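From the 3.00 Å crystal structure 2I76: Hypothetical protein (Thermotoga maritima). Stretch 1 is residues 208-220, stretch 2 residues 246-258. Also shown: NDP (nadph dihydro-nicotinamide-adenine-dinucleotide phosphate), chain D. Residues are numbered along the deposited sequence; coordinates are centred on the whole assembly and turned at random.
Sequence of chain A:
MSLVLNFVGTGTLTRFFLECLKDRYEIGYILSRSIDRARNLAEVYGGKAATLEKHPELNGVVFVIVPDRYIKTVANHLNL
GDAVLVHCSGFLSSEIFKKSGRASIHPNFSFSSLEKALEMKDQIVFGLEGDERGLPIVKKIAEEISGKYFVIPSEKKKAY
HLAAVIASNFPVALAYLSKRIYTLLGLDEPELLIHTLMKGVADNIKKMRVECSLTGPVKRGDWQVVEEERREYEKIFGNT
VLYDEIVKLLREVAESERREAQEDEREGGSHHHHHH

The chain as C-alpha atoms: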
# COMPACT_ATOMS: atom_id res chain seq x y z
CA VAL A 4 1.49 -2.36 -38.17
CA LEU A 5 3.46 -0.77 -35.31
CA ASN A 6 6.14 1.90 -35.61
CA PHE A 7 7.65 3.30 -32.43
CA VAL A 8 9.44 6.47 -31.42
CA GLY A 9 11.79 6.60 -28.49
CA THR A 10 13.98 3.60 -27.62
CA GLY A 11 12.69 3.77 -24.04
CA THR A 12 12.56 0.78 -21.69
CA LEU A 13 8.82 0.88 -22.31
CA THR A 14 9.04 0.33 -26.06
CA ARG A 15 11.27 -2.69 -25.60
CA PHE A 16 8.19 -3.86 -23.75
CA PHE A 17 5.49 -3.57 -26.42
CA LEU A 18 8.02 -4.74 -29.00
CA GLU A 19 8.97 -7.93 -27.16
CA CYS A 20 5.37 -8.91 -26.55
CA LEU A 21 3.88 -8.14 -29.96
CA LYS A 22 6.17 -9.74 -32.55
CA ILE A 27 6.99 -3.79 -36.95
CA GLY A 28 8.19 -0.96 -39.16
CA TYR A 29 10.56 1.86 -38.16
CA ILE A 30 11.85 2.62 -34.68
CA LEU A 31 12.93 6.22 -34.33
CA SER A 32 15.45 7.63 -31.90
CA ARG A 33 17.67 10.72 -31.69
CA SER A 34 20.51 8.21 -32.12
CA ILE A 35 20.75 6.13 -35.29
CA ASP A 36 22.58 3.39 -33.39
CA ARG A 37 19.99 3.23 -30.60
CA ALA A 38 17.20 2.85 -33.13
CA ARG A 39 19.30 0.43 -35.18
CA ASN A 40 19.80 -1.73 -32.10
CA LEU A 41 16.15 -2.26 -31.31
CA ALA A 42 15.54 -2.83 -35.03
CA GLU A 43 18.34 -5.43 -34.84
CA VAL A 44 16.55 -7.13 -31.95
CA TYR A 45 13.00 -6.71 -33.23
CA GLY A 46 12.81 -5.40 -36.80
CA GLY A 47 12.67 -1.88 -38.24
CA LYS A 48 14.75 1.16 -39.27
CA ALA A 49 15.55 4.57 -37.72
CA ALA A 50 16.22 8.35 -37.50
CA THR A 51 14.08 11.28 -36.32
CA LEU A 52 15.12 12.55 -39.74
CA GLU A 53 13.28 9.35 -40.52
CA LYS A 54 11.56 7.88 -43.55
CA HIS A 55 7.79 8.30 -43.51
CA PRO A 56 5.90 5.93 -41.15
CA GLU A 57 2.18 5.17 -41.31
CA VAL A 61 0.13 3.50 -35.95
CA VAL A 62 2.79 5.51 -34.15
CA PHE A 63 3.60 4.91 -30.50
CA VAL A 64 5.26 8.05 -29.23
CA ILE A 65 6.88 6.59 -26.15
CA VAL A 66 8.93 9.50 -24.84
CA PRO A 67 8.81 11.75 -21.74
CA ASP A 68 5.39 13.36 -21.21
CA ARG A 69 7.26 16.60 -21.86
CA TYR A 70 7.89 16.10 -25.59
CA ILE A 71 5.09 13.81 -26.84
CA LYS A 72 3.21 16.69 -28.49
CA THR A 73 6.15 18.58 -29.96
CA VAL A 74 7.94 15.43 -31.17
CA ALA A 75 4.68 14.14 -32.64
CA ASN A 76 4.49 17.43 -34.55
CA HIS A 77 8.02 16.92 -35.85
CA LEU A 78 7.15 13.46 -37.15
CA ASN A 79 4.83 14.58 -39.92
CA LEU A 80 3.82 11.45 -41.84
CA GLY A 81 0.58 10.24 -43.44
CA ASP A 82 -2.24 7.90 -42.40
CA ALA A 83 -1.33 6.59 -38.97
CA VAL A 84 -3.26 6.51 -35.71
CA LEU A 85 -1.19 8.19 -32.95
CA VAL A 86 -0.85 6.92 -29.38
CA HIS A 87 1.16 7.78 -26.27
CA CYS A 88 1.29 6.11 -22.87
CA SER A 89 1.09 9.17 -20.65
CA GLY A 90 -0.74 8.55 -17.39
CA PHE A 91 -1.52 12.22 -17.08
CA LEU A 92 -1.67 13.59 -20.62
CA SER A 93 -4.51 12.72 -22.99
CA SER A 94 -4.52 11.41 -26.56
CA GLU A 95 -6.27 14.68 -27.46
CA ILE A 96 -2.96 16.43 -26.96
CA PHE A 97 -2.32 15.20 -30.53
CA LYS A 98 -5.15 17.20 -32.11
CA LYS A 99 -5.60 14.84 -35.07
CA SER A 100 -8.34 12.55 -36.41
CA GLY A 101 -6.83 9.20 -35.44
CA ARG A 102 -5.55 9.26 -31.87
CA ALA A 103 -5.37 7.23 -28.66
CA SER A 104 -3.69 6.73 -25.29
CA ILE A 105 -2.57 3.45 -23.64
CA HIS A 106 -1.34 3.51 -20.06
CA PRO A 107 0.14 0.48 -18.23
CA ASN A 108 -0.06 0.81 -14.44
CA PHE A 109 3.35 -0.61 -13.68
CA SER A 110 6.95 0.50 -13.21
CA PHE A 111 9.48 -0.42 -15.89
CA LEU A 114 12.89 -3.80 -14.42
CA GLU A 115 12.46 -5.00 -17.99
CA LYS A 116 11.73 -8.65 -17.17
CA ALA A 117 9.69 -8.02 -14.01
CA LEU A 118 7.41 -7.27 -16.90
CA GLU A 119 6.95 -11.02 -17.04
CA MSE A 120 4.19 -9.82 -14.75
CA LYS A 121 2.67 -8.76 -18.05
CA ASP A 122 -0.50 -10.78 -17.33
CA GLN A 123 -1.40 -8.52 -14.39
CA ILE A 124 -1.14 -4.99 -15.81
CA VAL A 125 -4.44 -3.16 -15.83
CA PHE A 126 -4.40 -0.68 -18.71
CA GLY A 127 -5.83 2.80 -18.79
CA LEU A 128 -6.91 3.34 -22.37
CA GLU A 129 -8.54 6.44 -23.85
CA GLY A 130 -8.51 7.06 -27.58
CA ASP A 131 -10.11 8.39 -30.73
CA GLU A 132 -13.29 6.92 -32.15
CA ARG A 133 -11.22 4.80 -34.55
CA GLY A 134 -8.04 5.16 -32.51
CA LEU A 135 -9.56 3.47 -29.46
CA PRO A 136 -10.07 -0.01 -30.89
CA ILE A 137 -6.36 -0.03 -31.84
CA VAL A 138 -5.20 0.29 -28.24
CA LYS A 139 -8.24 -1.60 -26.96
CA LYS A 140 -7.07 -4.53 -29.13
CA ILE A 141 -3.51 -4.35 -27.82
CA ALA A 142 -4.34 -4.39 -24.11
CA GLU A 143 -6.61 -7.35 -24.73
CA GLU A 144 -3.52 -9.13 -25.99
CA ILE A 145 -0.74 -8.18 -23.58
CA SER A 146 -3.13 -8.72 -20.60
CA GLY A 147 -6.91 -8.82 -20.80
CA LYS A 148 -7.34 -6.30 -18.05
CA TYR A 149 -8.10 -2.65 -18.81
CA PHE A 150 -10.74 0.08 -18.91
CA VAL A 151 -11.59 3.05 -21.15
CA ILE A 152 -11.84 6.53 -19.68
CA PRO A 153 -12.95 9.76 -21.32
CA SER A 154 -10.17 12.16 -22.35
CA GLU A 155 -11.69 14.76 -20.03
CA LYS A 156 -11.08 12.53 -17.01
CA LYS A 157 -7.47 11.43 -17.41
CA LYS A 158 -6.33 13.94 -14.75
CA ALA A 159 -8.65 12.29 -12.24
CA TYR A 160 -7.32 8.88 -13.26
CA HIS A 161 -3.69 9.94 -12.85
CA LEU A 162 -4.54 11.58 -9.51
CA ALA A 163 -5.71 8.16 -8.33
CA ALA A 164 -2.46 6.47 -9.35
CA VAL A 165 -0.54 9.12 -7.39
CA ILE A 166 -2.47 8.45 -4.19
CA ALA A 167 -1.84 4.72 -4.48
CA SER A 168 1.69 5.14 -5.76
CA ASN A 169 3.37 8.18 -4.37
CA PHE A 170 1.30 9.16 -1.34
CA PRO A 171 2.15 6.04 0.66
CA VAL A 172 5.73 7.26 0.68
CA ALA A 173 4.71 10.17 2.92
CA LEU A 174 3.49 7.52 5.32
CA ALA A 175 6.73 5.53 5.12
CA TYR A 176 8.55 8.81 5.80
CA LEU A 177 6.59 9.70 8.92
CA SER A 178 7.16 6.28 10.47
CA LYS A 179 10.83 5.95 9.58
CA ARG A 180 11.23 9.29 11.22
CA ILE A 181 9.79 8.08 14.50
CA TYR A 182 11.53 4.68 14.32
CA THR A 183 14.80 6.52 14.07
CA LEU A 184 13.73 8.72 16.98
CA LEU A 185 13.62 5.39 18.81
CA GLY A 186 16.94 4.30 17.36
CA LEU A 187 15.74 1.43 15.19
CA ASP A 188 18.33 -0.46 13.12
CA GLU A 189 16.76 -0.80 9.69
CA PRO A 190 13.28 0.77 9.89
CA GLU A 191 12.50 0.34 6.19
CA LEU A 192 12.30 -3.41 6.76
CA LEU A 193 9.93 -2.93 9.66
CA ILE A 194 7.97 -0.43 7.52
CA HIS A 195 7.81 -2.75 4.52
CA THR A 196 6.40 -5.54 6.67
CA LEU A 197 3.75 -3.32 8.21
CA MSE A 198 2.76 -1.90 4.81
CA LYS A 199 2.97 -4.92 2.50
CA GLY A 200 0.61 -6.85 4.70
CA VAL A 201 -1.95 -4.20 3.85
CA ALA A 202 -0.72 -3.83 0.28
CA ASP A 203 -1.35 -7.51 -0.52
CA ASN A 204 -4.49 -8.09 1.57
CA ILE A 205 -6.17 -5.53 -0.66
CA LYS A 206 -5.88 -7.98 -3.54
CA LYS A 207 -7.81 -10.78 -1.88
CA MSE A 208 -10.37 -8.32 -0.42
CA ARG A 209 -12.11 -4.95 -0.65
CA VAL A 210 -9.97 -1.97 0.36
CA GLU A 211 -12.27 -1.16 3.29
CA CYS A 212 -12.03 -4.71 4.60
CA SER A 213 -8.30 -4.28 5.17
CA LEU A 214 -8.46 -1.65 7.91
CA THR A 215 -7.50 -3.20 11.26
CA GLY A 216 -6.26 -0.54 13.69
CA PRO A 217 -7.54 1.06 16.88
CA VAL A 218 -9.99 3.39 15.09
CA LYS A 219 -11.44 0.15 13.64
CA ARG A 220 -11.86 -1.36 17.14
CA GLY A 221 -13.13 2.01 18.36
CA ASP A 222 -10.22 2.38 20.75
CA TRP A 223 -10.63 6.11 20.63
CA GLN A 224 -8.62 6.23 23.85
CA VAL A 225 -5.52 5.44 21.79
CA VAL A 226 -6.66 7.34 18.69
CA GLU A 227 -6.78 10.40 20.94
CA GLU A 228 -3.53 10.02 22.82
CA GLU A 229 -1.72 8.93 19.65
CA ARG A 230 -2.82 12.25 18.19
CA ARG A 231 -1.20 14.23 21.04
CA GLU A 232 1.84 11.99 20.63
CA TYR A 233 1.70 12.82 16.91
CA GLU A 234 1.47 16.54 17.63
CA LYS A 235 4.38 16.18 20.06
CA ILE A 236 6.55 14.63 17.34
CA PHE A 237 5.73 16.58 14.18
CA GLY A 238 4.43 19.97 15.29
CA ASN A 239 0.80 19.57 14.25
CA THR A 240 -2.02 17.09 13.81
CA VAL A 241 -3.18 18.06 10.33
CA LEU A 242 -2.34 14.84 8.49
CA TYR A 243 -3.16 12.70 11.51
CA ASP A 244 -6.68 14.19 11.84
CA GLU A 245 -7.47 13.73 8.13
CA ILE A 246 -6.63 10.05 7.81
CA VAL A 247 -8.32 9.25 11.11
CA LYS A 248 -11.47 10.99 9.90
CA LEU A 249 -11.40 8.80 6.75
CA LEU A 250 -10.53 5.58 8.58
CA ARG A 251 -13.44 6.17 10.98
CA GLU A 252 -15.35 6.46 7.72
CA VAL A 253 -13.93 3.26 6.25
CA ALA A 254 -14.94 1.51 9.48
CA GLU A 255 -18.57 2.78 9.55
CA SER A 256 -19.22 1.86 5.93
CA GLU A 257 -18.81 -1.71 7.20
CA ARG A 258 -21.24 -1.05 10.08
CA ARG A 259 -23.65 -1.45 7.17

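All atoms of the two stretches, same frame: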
# COMPACT_ATOMS: atom_id res chain seq x y z
N MSE A 208 -9.17 -8.92 -1.01
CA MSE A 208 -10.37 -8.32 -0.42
C MSE A 208 -10.60 -6.85 -0.80
O MSE A 208 -9.77 -6.22 -1.43
CB MSE A 208 -10.32 -8.41 1.11
CG MSE A 208 -9.21 -7.57 1.71
SE MSE A 208 -8.94 -7.81 3.60
CE MSE A 208 -8.27 -9.60 3.59
N ARG A 209 -11.75 -6.33 -0.39
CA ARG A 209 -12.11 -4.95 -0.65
C ARG A 209 -11.27 -4.03 0.23
O ARG A 209 -11.10 -4.29 1.41
CB ARG A 209 -13.59 -4.72 -0.34
CG ARG A 209 -14.57 -5.33 -1.34
CD ARG A 209 -15.91 -5.54 -0.67
NE ARG A 209 -15.87 -6.62 0.31
CZ ARG A 209 -16.61 -6.66 1.42
NH1 ARG A 209 -17.46 -5.68 1.68
NH2 ARG A 209 -16.51 -7.69 2.25
N VAL A 210 -10.77 -2.96 -0.36
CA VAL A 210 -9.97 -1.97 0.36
C VAL A 210 -10.45 -1.80 1.79
O VAL A 210 -9.70 -2.05 2.74
CB VAL A 210 -10.03 -0.59 -0.34
CG1 VAL A 210 -9.42 0.48 0.56
CG2 VAL A 210 -9.30 -0.64 -1.65
N GLU A 211 -11.71 -1.39 1.96
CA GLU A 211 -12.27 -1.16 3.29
C GLU A 211 -12.29 -2.33 4.24
O GLU A 211 -12.53 -2.15 5.44
CB GLU A 211 -13.67 -0.56 3.19
CG GLU A 211 -14.52 -1.08 2.05
CD GLU A 211 -14.13 -0.51 0.70
OE1 GLU A 211 -13.88 0.72 0.61
OE2 GLU A 211 -14.08 -1.29 -0.28
N CYS A 212 -12.04 -3.53 3.74
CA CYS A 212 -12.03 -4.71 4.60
C CYS A 212 -10.61 -5.01 5.08
O CYS A 212 -10.36 -6.03 5.71
CB CYS A 212 -12.59 -5.93 3.86
SG CYS A 212 -14.34 -5.81 3.46
N SER A 213 -9.69 -4.10 4.78
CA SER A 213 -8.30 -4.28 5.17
C SER A 213 -7.89 -3.38 6.31
O SER A 213 -6.74 -3.43 6.74
CB SER A 213 -7.39 -3.99 3.98
OG SER A 213 -7.39 -2.61 3.71
N LEU A 214 -8.80 -2.54 6.81
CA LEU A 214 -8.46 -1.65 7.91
C LEU A 214 -8.57 -2.44 9.22
O LEU A 214 -9.61 -3.02 9.50
CB LEU A 214 -9.39 -0.44 7.94
CG LEU A 214 -8.98 0.62 8.96
CD1 LEU A 214 -7.73 1.31 8.48
CD2 LEU A 214 -10.09 1.63 9.17
N THR A 215 -7.49 -2.45 10.01
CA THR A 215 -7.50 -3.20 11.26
C THR A 215 -7.17 -2.46 12.56
O THR A 215 -7.40 -2.99 13.64
CB THR A 215 -6.51 -4.39 11.22
OG1 THR A 215 -5.18 -3.89 11.08
CG2 THR A 215 -6.83 -5.33 10.07
N GLY A 216 -6.65 -1.25 12.47
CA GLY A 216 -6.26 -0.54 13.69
C GLY A 216 -7.18 -0.25 14.87
O GLY A 216 -8.23 -0.86 15.07
N PRO A 217 -6.75 0.68 15.72
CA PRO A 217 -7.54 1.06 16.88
C PRO A 217 -8.82 1.83 16.50
O PRO A 217 -9.85 1.65 17.14
CB PRO A 217 -6.55 1.88 17.70
CG PRO A 217 -5.58 2.37 16.72
CD PRO A 217 -5.38 1.19 15.84
N VAL A 218 -8.77 2.68 15.48
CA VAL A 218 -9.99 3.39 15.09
C VAL A 218 -11.01 2.29 14.82
O VAL A 218 -12.11 2.30 15.37
CB VAL A 218 -9.78 4.27 13.82
CG1 VAL A 218 -11.09 4.95 13.42
CG2 VAL A 218 -8.75 5.34 14.09
N LYS A 219 -10.61 1.31 14.01
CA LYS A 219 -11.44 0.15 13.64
C LYS A 219 -12.14 -0.48 14.86
O LYS A 219 -13.35 -0.70 14.84
CB LYS A 219 -10.58 -0.92 12.96
CG LYS A 219 -11.29 -2.22 12.62
CD LYS A 219 -12.24 -2.04 11.47
CE LYS A 219 -12.54 -3.37 10.80
NZ LYS A 219 -13.23 -3.21 9.48
N ARG A 220 -11.35 -0.78 15.89
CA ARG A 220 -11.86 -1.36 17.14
C ARG A 220 -12.64 -0.32 17.96
O ARG A 220 -13.37 -0.68 18.88
CB ARG A 220 -10.70 -1.85 18.03
CG ARG A 220 -9.98 -3.09 17.58
CD ARG A 220 -9.09 -3.56 18.71
NE ARG A 220 -7.99 -2.64 18.96
CZ ARG A 220 -6.90 -2.52 18.20
NH1 ARG A 220 -6.76 -3.28 17.12
NH2 ARG A 220 -5.97 -1.63 18.53
N ILE A 246 -6.56 11.49 8.01
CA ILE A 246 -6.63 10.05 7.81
C ILE A 246 -7.58 9.40 8.83
O ILE A 246 -8.41 8.56 8.48
CB ILE A 246 -5.22 9.41 7.90
CG1 ILE A 246 -4.44 9.67 6.61
CG2 ILE A 246 -5.31 7.91 8.16
CD1 ILE A 246 -3.46 10.80 6.71
N VAL A 247 -7.46 9.81 10.08
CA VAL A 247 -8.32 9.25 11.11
C VAL A 247 -9.79 9.46 10.75
O VAL A 247 -10.62 8.57 10.90
CB VAL A 247 -8.05 9.89 12.48
CG1 VAL A 247 -8.94 9.24 13.53
CG2 VAL A 247 -6.59 9.70 12.85
N LYS A 248 -10.11 10.66 10.29
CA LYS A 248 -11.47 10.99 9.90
C LYS A 248 -11.94 9.98 8.83
O LYS A 248 -13.03 9.43 8.91
CB LYS A 248 -11.49 12.42 9.37
CG LYS A 248 -12.86 13.09 9.39
CD LYS A 248 -12.84 14.54 8.87
CE LYS A 248 -11.92 15.47 9.65
NZ LYS A 248 -10.50 15.07 9.48
N LEU A 249 -11.09 9.74 7.84
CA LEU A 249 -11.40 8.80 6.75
C LEU A 249 -11.48 7.34 7.22
O LEU A 249 -12.36 6.59 6.82
CB LEU A 249 -10.34 8.93 5.66
CG LEU A 249 -10.55 10.14 4.74
CD1 LEU A 249 -9.30 10.47 3.97
CD2 LEU A 249 -11.69 9.82 3.78
N LEU A 250 -10.53 6.93 8.06
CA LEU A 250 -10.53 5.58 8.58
C LEU A 250 -11.80 5.31 9.40
O LEU A 250 -12.38 4.23 9.34
CB LEU A 250 -9.27 5.36 9.42
CG LEU A 250 -7.98 5.62 8.65
CD1 LEU A 250 -6.77 5.39 9.55
CD2 LEU A 250 -7.92 4.69 7.44
N ARG A 251 -12.24 6.29 10.17
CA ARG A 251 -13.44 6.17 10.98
C ARG A 251 -14.60 6.08 9.99
O ARG A 251 -15.70 5.67 10.34
CB ARG A 251 -13.61 7.42 11.86
CG ARG A 251 -14.92 7.52 12.62
CD ARG A 251 -15.01 8.84 13.40
NE ARG A 251 -16.34 9.06 13.98
CZ ARG A 251 -16.75 10.20 14.54
NH1 ARG A 251 -15.95 11.26 14.63
NH2 ARG A 251 -17.98 10.28 15.03
N GLU A 252 -14.34 6.47 8.76
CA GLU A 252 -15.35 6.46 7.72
C GLU A 252 -15.31 5.12 7.00
O GLU A 252 -16.32 4.60 6.57
CB GLU A 252 -15.07 7.62 6.75
CG GLU A 252 -16.20 7.99 5.83
CD GLU A 252 -15.87 9.22 5.02
OE1 GLU A 252 -15.74 10.31 5.62
OE2 GLU A 252 -15.73 9.09 3.78
N VAL A 253 -14.11 4.56 6.89
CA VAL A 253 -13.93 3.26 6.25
C VAL A 253 -14.51 2.18 7.15
O VAL A 253 -15.02 1.18 6.67
CB VAL A 253 -12.42 2.97 5.99
CG1 VAL A 253 -12.22 1.56 5.47
CG2 VAL A 253 -11.87 3.99 5.00
N ALA A 254 -14.45 2.43 8.46
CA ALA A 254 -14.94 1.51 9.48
C ALA A 254 -16.46 1.52 9.69
O ALA A 254 -17.02 0.53 10.15
CB ALA A 254 -14.25 1.81 10.79
N GLU A 255 -17.11 2.65 9.39
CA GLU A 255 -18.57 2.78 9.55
C GLU A 255 -19.27 2.21 8.31
O GLU A 255 -20.36 1.64 8.40
CB GLU A 255 -18.98 4.25 9.72
CG GLU A 255 -18.50 4.92 11.00
CD GLU A 255 -18.82 6.41 11.03
OE1 GLU A 255 -18.41 7.12 10.09
OE2 GLU A 255 -19.46 6.87 12.00
N SER A 256 -18.65 2.38 7.16
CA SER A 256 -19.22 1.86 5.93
C SER A 256 -19.53 0.39 6.17
O SER A 256 -20.55 -0.11 5.70
CB SER A 256 -18.22 1.99 4.79
OG SER A 256 -17.04 1.26 5.08
N GLU A 257 -18.65 -0.29 6.89
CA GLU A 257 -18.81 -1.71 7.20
C GLU A 257 -19.95 -1.93 8.19
O GLU A 257 -20.63 -2.96 8.14
CB GLU A 257 -17.52 -2.30 7.76
CG GLU A 257 -16.29 -2.08 6.90
CD GLU A 257 -16.48 -2.52 5.46
OE1 GLU A 257 -17.19 -1.82 4.71
OE2 GLU A 257 -15.91 -3.58 5.08
N ARG A 258 -20.16 -0.97 9.10
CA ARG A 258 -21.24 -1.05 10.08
C ARG A 258 -22.54 -1.40 9.35
O ARG A 258 -23.51 -1.87 9.94
CB ARG A 258 -21.39 0.28 10.83
PA NDP D . -10.87 -7.93 17.58
O1A NDP D . -11.07 -8.71 16.37
O2A NDP D . -11.64 -6.66 17.91
O5B NDP D . -10.99 -8.98 18.84
C5B NDP D . -12.20 -9.73 19.03
C4B NDP D . -11.91 -10.53 20.29
O4B NDP D . -12.05 -9.48 21.33
C3B NDP D . -12.94 -11.53 20.67
O3B NDP D . -12.32 -12.54 21.51
C2B NDP D . -13.96 -10.85 21.41
O2B NDP D . -14.92 -11.60 22.16
C1B NDP D . -13.14 -9.91 22.18
N9A NDP D . -14.03 -8.81 22.63
C8A NDP D . -14.80 -7.92 21.83
N7A NDP D . -15.48 -7.08 22.60
C5A NDP D . -15.18 -7.41 23.90
C6A NDP D . -15.57 -6.91 25.19
N6A NDP D . -16.44 -5.90 25.29
N1A NDP D . -15.07 -7.48 26.33
C2A NDP D . -14.18 -8.52 26.25
N3A NDP D . -13.75 -9.06 25.08
C4A NDP D . -14.29 -8.45 23.93
O3 NDP D . -9.34 -7.64 17.80
PN NDP D . -7.91 -6.92 17.40
O1N NDP D . -8.54 -5.66 17.01
O2N NDP D . -7.50 -7.92 16.36
O5D NDP D . -6.71 -6.77 18.43
C5D NDP D . -6.89 -6.98 19.86
C4D NDP D . -5.49 -6.76 20.51
O4D NDP D . -4.47 -7.03 19.53
C3D NDP D . -5.24 -5.33 20.99
O3D NDP D . -4.59 -5.38 22.26
C2D NDP D . -4.44 -4.68 19.91
O2D NDP D . -3.72 -3.57 20.43
C1D NDP D . -3.58 -5.92 19.40
N1N NDP D . -3.13 -5.83 17.97
C2N NDP D . -4.00 -5.22 17.00
C3N NDP D . -3.50 -5.13 15.62
C7N NDP D . -4.35 -4.51 14.58
O7N NDP D . -3.97 -3.57 13.83
N7N NDP D . -5.62 -4.98 14.38
C4N NDP D . -2.21 -5.66 15.34
C5N NDP D . -1.39 -6.25 16.29
C6N NDP D . -1.85 -6.33 17.61
P2B NDP D . -15.66 -12.85 21.63
O1X NDP D . -16.50 -13.18 22.78
O2X NDP D . -14.69 -13.94 21.30
O3X NDP D . -16.50 -12.49 20.40

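No clear hydrogen bond joins the two stretches, although a carboxylate, that of Glu-257, lies among polar and charged groups at one end of the contact. Glu-257 OE2 approaches Cys-212 SG to 3.2 Å, a distance that by itself does not establish a hydrogen bond. The same oxygen is 4.3 Å from Arg-209 NH1, beyond salt-bridge range, and lies well out of the guanidinium plane, so no N-H points at it; the attraction there is one of charge alone. The ammonium of Lys-219 meets the aliphatic part of Glu-257, NZ lying 4.2 Å from Glu-257 CG.

The rest of the contact is mainly apolar packing against one side of the helix of stretch 2. Leu-214 points toward that helix and sets CD1 3.5 Å from Leu-250 CD2, while its CD2 lies 4.2 Å from Val-253 CB. Val-218, from the short helix of stretch 1, continues the packing: CG2 is 3.9 Å from Val-247 CG1, and CG1 comes within 3.6 Å of Arg-251 CA, touching backbone as well as side chain. Lys-219 passes Ala-254 with the CA atoms 5.6 Å apart, and Lys-219 CA lies 4.3 Å from Ala-254 CB. Glu-211 also contributes carbon rather than charge, its CB resting 3.4 Å from Val-253 CG1 while the end of the side chain leads away.

Local hydrogen bonds brace both partners. Ser-213 OG donates to Val-210 O (2.6 Å), closing the turn before Leu-214, and Ser-256 OG donates to Val-253 O (2.6 Å). Stretch 1 also meets the cofactor: NADPH N7N donates to Thr-215 O at 2.8 Å. Thr-215 itself makes no contact with stretch 2, so this segment carries cofactor binding and helix packing on different residues.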